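Local atomic coordinates of 2-keto-3-deoxygluconate kinase (Thermotoga maritima, PDB entry 2AFB), a protein that probably catalyses the ATP-dependent phosphorylation of 2-keto-3-deoxygluconate, as a member of the pfkB family of carbohydrate kinases. Residues V16-I21 and P156-D161; A232-A237 and G272-S277; E239-R242 and T248-I251. One frame throughout, in Å; residues are numbered along the deposited sequence.

Contact 1 of 3, residues V16-I21 and P156-D161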
loop_
_atom_site.group_PDB
_atom_site.type_symbol
_atom_site.label_atom_id
_atom_site.label_comp_id
_atom_site.label_asym_id
_atom_site.label_seq_id
_atom_site.Cartn_x
_atom_site.Cartn_y
_atom_site.Cartn_z
ATOM N N VAL A 16 -23.398 13.433 26.192
ATOM C CA VAL A 16 -23.797 13.895 24.868
ATOM C C VAL A 16 -22.884 15.034 24.353
ATOM O O VAL A 16 -22.527 15.967 25.088
ATOM C CB VAL A 16 -25.269 14.366 24.910
ATOM C CG1 VAL A 16 -25.751 14.848 23.557
ATOM C CG2 VAL A 16 -26.169 13.273 25.407
ATOM N N THR A 17 -22.493 14.940 23.087
ATOM C CA THR A 17 -21.751 15.988 22.406
ATOM C C THR A 17 -22.420 16.259 21.065
ATOM O O THR A 17 -23.172 15.421 20.531
ATOM C CB THR A 17 -20.244 15.648 22.193
ATOM O OG1 THR A 17 -20.076 14.888 20.992
ATOM C CG2 THR A 17 -19.682 14.890 23.330
ATOM N N PHE A 18 -22.150 17.442 20.539
ATOM C CA PHE A 18 -22.838 17.937 19.357
ATOM C C PHE A 18 -21.894 18.701 18.509
ATOM O O PHE A 18 -21.211 19.585 18.985
ATOM C CB PHE A 18 -23.922 18.914 19.759
ATOM C CG PHE A 18 -24.604 19.612 18.597
ATOM C CD1 PHE A 18 -25.387 18.906 17.720
ATOM C CD2 PHE A 18 -24.507 20.993 18.432
ATOM C CE1 PHE A 18 -26.035 19.536 16.664
ATOM C CE2 PHE A 18 -25.169 21.650 17.370
ATOM C CZ PHE A 18 -25.923 20.915 16.496
ATOM N N GLY A 19 -21.924 18.406 17.232
ATOM C CA GLY A 19 -21.206 19.199 16.271
ATOM C C GLY A 19 -21.125 18.502 14.937
ATOM O O GLY A 19 -22.039 17.770 14.577
ATOM N N GLU A 20 -20.041 18.772 14.210
ATOM C CA GLU A 20 -19.812 18.209 12.853
ATOM C C GLU A 20 -18.720 17.178 12.808
ATOM O O GLU A 20 -17.627 17.407 13.321
ATOM C CB GLU A 20 -19.467 19.321 11.831
ATOM C CG GLU A 20 -19.138 18.782 10.442
ATOM C CD GLU A 20 -19.259 19.799 9.285
ATOM O OE1 GLU A 20 -18.952 20.989 9.478
ATOM O OE2 GLU A 20 -19.596 19.391 8.154
ATOM N N ILE A 21 -19.015 16.070 12.153
ATOM C CA ILE A 21 -18.015 15.101 11.804
ATOM C C ILE A 21 -17.773 15.119 10.298
ATOM O O ILE A 21 -18.703 15.226 9.489
ATOM C CB ILE A 21 -18.369 13.707 12.354
ATOM C CG1 ILE A 21 -17.155 12.789 12.195
ATOM C CG2 ILE A 21 -19.638 13.153 11.701
ATOM C CD1 ILE A 21 -17.242 11.459 12.833
ATOM N N PRO A 156 -26.477 28.322 15.696
ATOM C CA PRO A 156 -26.523 29.002 16.998
ATOM C C PRO A 156 -27.841 28.806 17.714
ATOM O O PRO A 156 -27.861 28.648 18.913
ATOM C CB PRO A 156 -26.277 30.463 16.636
ATOM C CG PRO A 156 -25.501 30.398 15.332
ATOM C CD PRO A 156 -26.195 29.263 14.597
ATOM N N LEU A 157 -28.937 28.785 16.968
ATOM C CA LEU A 157 -30.223 28.529 17.561
ATOM C C LEU A 157 -30.354 27.090 18.018
ATOM O O LEU A 157 -30.962 26.834 19.042
ATOM C CB LEU A 157 -31.355 28.903 16.606
ATOM C CG LEU A 157 -31.540 30.381 16.249
ATOM C CD1 LEU A 157 -32.841 30.571 15.461
ATOM C CD2 LEU A 157 -31.577 31.293 17.480
ATOM N N ILE A 158 -29.829 26.151 17.243
ATOM C CA ILE A 158 -29.823 24.747 17.644
ATOM C C ILE A 158 -29.061 24.527 18.970
ATOM O O ILE A 158 -29.516 23.755 19.831
ATOM C CB ILE A 158 -29.222 23.838 16.562
ATOM C CG1 ILE A 158 -30.112 23.856 15.326
ATOM C CG2 ILE A 158 -29.094 22.403 17.105
ATOM C CD1 ILE A 158 -29.503 23.312 14.053
ATOM N N LEU A 159 -27.908 25.187 19.122
ATOM C CA LEU A 159 -27.150 25.076 20.385
ATOM C C LEU A 159 -27.884 25.692 21.543
ATOM O O LEU A 159 -27.866 25.151 22.646
ATOM C CB LEU A 159 -25.757 25.703 20.298
ATOM C CG LEU A 159 -24.754 24.609 19.992
ATOM C CD1 LEU A 159 -23.437 25.176 19.402
ATOM C CD2 LEU A 159 -24.554 23.781 21.292
ATOM N N GLU A 160 -28.510 26.841 21.289
ATOM C CA GLU A 160 -29.286 27.494 22.325
ATOM C C GLU A 160 -30.428 26.619 22.782
ATOM O O GLU A 160 -30.721 26.579 23.982
ATOM C CB GLU A 160 -29.820 28.844 21.859
ATOM C CG GLU A 160 -30.226 29.721 23.036
ATOM C CD GLU A 160 -30.625 31.125 22.631
ATOM O OE1 GLU A 160 -30.840 31.944 23.547
ATOM O OE2 GLU A 160 -30.728 31.409 21.419
ATOM N N ASP A 161 -31.086 25.954 21.830
ATOM C CA ASP A 161 -32.137 24.959 22.143
ATOM C C ASP A 161 -31.568 23.908 23.077
ATOM O O ASP A 161 -32.159 23.611 24.105
ATOM C CB ASP A 161 -32.659 24.219 20.906
ATOM C CG ASP A 161 -33.552 25.076 20.006
ATOM O OD1 ASP A 161 -34.103 26.095 20.471
ATOM O OD2 ASP A 161 -33.691 24.730 18.807
#

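Contact 2 of 3, residues A232-A237 and G272-S277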
loop_
_atom_site.group_PDB
_atom_site.type_symbol
_atom_site.label_atom_id
_atom_site.label_comp_id
_atom_site.label_asym_id
_atom_site.label_seq_id
_atom_site.Cartn_x
_atom_site.Cartn_y
_atom_site.Cartn_z
ATOM N N ALA A 232 0.720 33.741 35.606
ATOM C CA ALA A 232 -0.104 34.442 34.616
ATOM C C ALA A 232 -1.312 33.609 34.207
ATOM O O ALA A 232 -2.431 34.118 34.169
ATOM C CB ALA A 232 0.727 34.836 33.398
ATOM N N TYR A 233 -1.083 32.324 33.925
ATOM C CA TYR A 233 -2.162 31.411 33.573
ATOM C C TYR A 233 -3.138 31.219 34.716
ATOM O O TYR A 233 -4.342 31.124 34.496
ATOM C CB TYR A 233 -1.621 30.047 33.066
ATOM C CG TYR A 233 -1.286 30.040 31.574
ATOM C CD1 TYR A 233 -2.276 29.846 30.614
ATOM C CD2 TYR A 233 0.023 30.241 31.126
ATOM C CE1 TYR A 233 -1.974 29.845 29.272
ATOM C CE2 TYR A 233 0.322 30.256 29.773
ATOM C CZ TYR A 233 -0.683 30.056 28.860
ATOM O OH TYR A 233 -0.368 30.053 27.532
ATOM N N ALA A 234 -2.623 31.190 35.939
ATOM C CA ALA A 234 -3.475 31.134 37.116
ATOM C C ALA A 234 -4.362 32.364 37.218
ATOM O O ALA A 234 -5.548 32.234 37.506
ATOM C CB ALA A 234 -2.655 30.978 38.372
ATOM N N LYS A 235 -3.776 33.533 36.966
ATOM C CA LYS A 235 -4.502 34.820 36.990
ATOM C C LYS A 235 -5.605 34.915 35.903
ATOM O O LYS A 235 -6.722 35.399 36.171
ATOM C CB LYS A 235 -3.485 35.962 36.846
ATOM C CG LYS A 235 -4.005 37.395 36.929
ATOM C CD LYS A 235 -2.777 38.346 37.093
ATOM C CE LYS A 235 -2.994 39.760 36.514
ATOM N NZ LYS A 235 -3.772 40.628 37.400
ATOM N N ILE A 236 -5.307 34.454 34.697
ATOM C CA ILE A 236 -6.307 34.448 33.622
ATOM C C ILE A 236 -7.515 33.583 34.049
ATOM O O ILE A 236 -8.665 33.945 33.822
ATOM C CB ILE A 236 -5.713 33.944 32.309
ATOM C CG2 ILE A 236 -6.723 33.951 31.204
ATOM N N ALA A 237 -7.260 32.453 34.698
ATOM C CA ALA A 237 -8.353 31.525 35.038
ATOM C C ALA A 237 -9.235 32.074 36.159
ATOM O O ALA A 237 -10.454 31.820 36.192
ATOM C CB ALA A 237 -7.788 30.181 35.432
ATOM N N GLY A 272 -10.685 27.548 43.276
ATOM C CA GLY A 272 -9.834 28.725 43.418
ATOM C C GLY A 272 -8.360 28.517 43.184
ATOM O O GLY A 272 -7.563 29.422 43.463
ATOM N N GLN A 273 -7.984 27.359 42.632
ATOM C CA GLN A 273 -6.567 26.972 42.624
ATOM C C GLN A 273 -6.120 26.344 41.348
ATOM O O GLN A 273 -6.805 25.470 40.798
ATOM C CB GLN A 273 -6.248 26.010 43.767
ATOM C CG GLN A 273 -6.533 26.568 45.157
ATOM C CD GLN A 273 -5.600 27.716 45.551
ATOM O OE1 GLN A 273 -4.406 27.717 45.215
ATOM N NE2 GLN A 273 -6.144 28.696 46.273
ATOM N N PRO A 274 -4.932 26.744 40.886
ATOM C CA PRO A 274 -4.419 26.132 39.661
ATOM C C PRO A 274 -3.653 24.844 39.977
ATOM O O PRO A 274 -3.117 24.695 41.057
ATOM C CB PRO A 274 -3.479 27.201 39.106
ATOM C CG PRO A 274 -2.904 27.875 40.371
ATOM C CD PRO A 274 -3.977 27.709 41.457
ATOM N N HIS A 275 -3.644 23.942 38.996
ATOM C CA HIS A 275 -2.994 22.651 39.057
ATOM C C HIS A 275 -2.350 22.395 37.715
ATOM O O HIS A 275 -3.068 22.185 36.750
ATOM C CB HIS A 275 -4.050 21.576 39.328
ATOM C CG HIS A 275 -4.720 21.751 40.636
ATOM N ND1 HIS A 275 -5.903 22.451 40.771
ATOM C CD2 HIS A 275 -4.321 21.420 41.894
ATOM C CE1 HIS A 275 -6.227 22.503 42.055
ATOM N NE2 HIS A 275 -5.288 21.884 42.756
ATOM N N PHE A 276 -1.014 22.405 37.664
ATOM C CA PHE A 276 -0.255 22.185 36.439
ATOM C C PHE A 276 0.216 20.745 36.342
ATOM O O PHE A 276 0.687 20.198 37.323
ATOM C CB PHE A 276 0.934 23.150 36.352
ATOM C CG PHE A 276 0.510 24.599 36.323
ATOM C CD1 PHE A 276 0.178 25.224 35.117
ATOM C CD2 PHE A 276 0.368 25.318 37.505
ATOM C CE1 PHE A 276 -0.245 26.561 35.103
ATOM C CE2 PHE A 276 -0.070 26.639 37.489
ATOM C CZ PHE A 276 -0.371 27.255 36.298
ATOM N N SER A 277 0.018 20.127 35.160
ATOM C CA SER A 277 0.499 18.779 34.901
ATOM C C SER A 277 1.997 18.761 34.659
ATOM O O SER A 277 2.637 19.781 34.511
ATOM C CB SER A 277 -0.168 18.204 33.653
ATOM O OG SER A 277 0.236 18.887 32.456
#

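Contact 3 of 3, residues E239-R242 and T248-I251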
loop_
_atom_site.group_PDB
_atom_site.type_symbol
_atom_site.label_atom_id
_atom_site.label_comp_id
_atom_site.label_asym_id
_atom_site.label_seq_id
_atom_site.Cartn_x
_atom_site.Cartn_y
_atom_site.Cartn_z
ATOM N N GLU A 239 -9.698 35.337 36.595
ATOM C CA GLU A 239 -10.483 36.362 35.919
ATOM C C GLU A 239 -11.694 35.748 35.200
ATOM O O GLU A 239 -12.814 36.226 35.399
ATOM C CB GLU A 239 -9.610 37.201 34.964
ATOM C CG GLU A 239 -8.655 38.099 35.742
ATOM C CD GLU A 239 -7.887 39.151 34.894
ATOM O OE1 GLU A 239 -8.124 39.248 33.651
ATOM O OE2 GLU A 239 -7.054 39.896 35.513
ATOM N N VAL A 240 -11.500 34.693 34.393
ATOM C CA VAL A 240 -12.654 34.079 33.696
ATOM C C VAL A 240 -13.623 33.476 34.710
ATOM O O VAL A 240 -14.835 33.530 34.529
ATOM C CB VAL A 240 -12.273 33.014 32.599
ATOM C CG1 VAL A 240 -11.292 33.592 31.598
ATOM C CG2 VAL A 240 -11.700 31.760 33.202
ATOM N N THR A 241 -13.085 32.944 35.809
ATOM C CA THR A 241 -13.912 32.320 36.830
ATOM C C THR A 241 -14.770 33.351 37.554
ATOM O O THR A 241 -15.932 33.075 37.854
ATOM C CB THR A 241 -13.048 31.496 37.828
ATOM O OG1 THR A 241 -12.560 30.305 37.179
ATOM C CG2 THR A 241 -13.865 31.089 39.016
ATOM N N ARG A 242 -14.210 34.526 37.831
ATOM C CA ARG A 242 -14.943 35.614 38.484
ATOM C C ARG A 242 -16.031 36.245 37.638
ATOM O O ARG A 242 -17.072 36.715 38.187
ATOM C CB ARG A 242 -13.984 36.726 38.898
ATOM C CG ARG A 242 -13.238 36.448 40.180
ATOM N N THR A 248 -14.966 24.880 36.697
ATOM C CA THR A 248 -13.670 24.365 36.262
ATOM C C THR A 248 -13.196 25.102 35.015
ATOM O O THR A 248 -13.979 25.408 34.090
ATOM C CB THR A 248 -13.772 22.824 35.940
ATOM O OG1 THR A 248 -14.258 22.151 37.085
ATOM C CG2 THR A 248 -12.415 22.182 35.546
ATOM N N VAL A 249 -11.903 25.396 34.999
ATOM C CA VAL A 249 -11.258 25.888 33.813
ATOM C C VAL A 249 -10.094 24.979 33.519
ATOM O O VAL A 249 -9.216 24.822 34.347
ATOM C CB VAL A 249 -10.737 27.342 33.989
ATOM C CG1 VAL A 249 -10.140 27.856 32.702
ATOM C CG2 VAL A 249 -11.886 28.278 34.438
ATOM N N GLY A 250 -10.099 24.408 32.318
ATOM C CA GLY A 250 -8.991 23.585 31.797
ATOM C C GLY A 250 -8.369 24.299 30.622
ATOM O O GLY A 250 -9.081 24.703 29.709
ATOM N N ILE A 251 -7.047 24.463 30.653
ATOM C CA ILE A 251 -6.328 25.228 29.653
ATOM C C ILE A 251 -5.130 24.452 29.180
ATOM O O ILE A 251 -4.345 23.947 29.996
ATOM C CB ILE A 251 -5.817 26.601 30.197
ATOM C CG1 ILE A 251 -6.961 27.570 30.423
ATOM C CG2 ILE A 251 -4.870 27.247 29.222
ATOM C CD1 ILE A 251 -6.573 28.763 31.272
#

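Contact 1 of 3, residues V16-I21 and P156-D161
Phe18, Ile158 and Leu159 carry this contact, a purely apolar one in which a single aromatic ring of the strand meets two branched side chains of the helix. About 136 Å² is buried between the segments, and Phe18 accounts for 73 Å² of it. From its CA the bond to CB already heads for the helix, and CG stands anti to the backbone N (chi1 174°), which carries the ring away from the strand across a CA separation of 8.4 Å between Phe18 and Leu159. Beyond CG the ring divides its neighbours by position. Phe18 CD2 lies 3.9 Å from Leu159 CG and 4.0 Å from Leu159 CD2. The next atom, Phe18 CE2, is shared, with Leu159 CG and Ile158 CG2 each at 4.0 Å. At the far end Phe18 CZ meets Ile158 CG2 at 3.6 Å, the two side chains crossing at about a right angle.

Strand 14-18 lies between strands 60-67 and 139-145 in the parallel part of the large sheet, while helix 155-169 belongs to the beta-alpha-beta crossover that leads from strand 139-145 to strand 172-176. The ring lies between the sheet and this helix in the ribokinase-type fold.

On the helix, Ile158 presents its CG2 branch, and the CB of Leu159 does not aim at the strand, although CG and CD2 still reach the ring. Trp132 and Phe130 both pack edge-to-face with Phe18, while Val64 and Phe142 touch it from the flanking strands. In place of Phe18, an alanine would probably open a gap facing Ile158 CG2 and Leu159 CG and leave Trp132 and Phe130 without their edge-to-face partner.

Contact 2 of 3, residues A232-A237 and G272-S277
The Phe276 ring has Tyr233 at its edge: Tyr233 CB sits near the ring plane, 4.3 Å from Phe276 CE1. To one side of that plane lies Pro274, two residues back along the strand, whose CB is 3.8 Å from Phe276 CE2. The tyrosine ring does not complete a stack. Its CB points at the strand, but the aromatic group then leads away, so Tyr233 contributes its methylene rather than its ring to the pairing with Phe276. With chi1 at -61°, Phe276 has CG anti to the carbonyl carbon, and from a CB that does not itself aim at the helix the ring still extends far enough to meet Tyr233.

The second pair is closer. Ala234 CB approaches the proline ring, 3.7 Å from Pro274 CG and 3.9 Å from Pro274 CB. Both side chains point at the opposing segment, and their CA atoms are only 5.7 Å apart, a separation that suits an alanine methyl facing a compact proline ring. The interface is apolar and modest, 124 Å² in all, and lies at the surface of the protein.

Strand 273-283 is an outermost strand of the nine-stranded sheet within this chain and pairs antiparallel with strand 261-270, whose Met267 touches Phe276. Helix 230-244 packs on the strand through Tyr233 and Ala234, and the tyrosine continues onto Ile251 and Leu253 of strand 248-255. The alternate residues His275 and Ser277 instead touch helix 308-322.

Contact 3 of 3, residues E239-R242 and T248-I251
Helix 230-244 runs into strand 248-255 through a short turn, the closing half of a beta-alpha-beta crossover that leaves parallel strand 202-205, and Val240 and Thr241 near the helix end fold back onto Val249 at the strand start. One methyl receives both of them. Val249 CG2 lies 3.7 Å from Val240 CG2 and 3.5 Å from Thr241 OG1, with CA atoms of Thr241 and Val249 7.6 Å apart. Val249 owes this double contact to its rotation: CG1 is anti to the backbone N (chi1 -177°), leaving CG2 anti to the carbonyl carbon as the branch that meets the helix.

Val240 aims its CB at the strand and answers with CG2, which sits between the backbone N and the carbonyl carbon, the crowded position for a valine methyl (chi1 -54°). Thr241 comes in from a CB not directed at the strand, and its hydroxyl oxygen does the touching. This is van der Waals contact with a methyl; the hydroxyl's polar need is met inside the helix, where Thr241 OG1 hydrogen-bonds to Ala237 O one turn back. That bond holds the oxygen in place beside Val249. Only 92 Å² is buried between the segments, but Val240 and Val249 are both enclosed by other parts of the chain.

Ile210 and Leu214 of helix 207-214 pack against Val240, as does Ile216 of the loop beyond. Toward the next strand, 261-270, Phe269 touches both Thr241 and Val249, while Gly250 makes backbone hydrogen bonds with Leu203 and Ala205 of strand 202-205.

In the fold
All three contacts pack a helix on the same nine-stranded sheet of the pfkB-type kinase fold. Contact 1 comes first along the chain, and its centre lies about 29 Å from that of contact 2 and about 22 Å from that of contact 3; no atoms touch across either gap. Contacts 2 and 3 share helix 230-244, with centres about 8 Å apart, and contact 3 is nested inside the loop closed by contact 2. They meet where Tyr233 CE1 lies 3.9 Å from Ile251 CG2. One helix thus reaches strands 248-255, 261-270 and 273-283 at the antiparallel end of the sheet, whereas contact 1 belongs to its parallel portion.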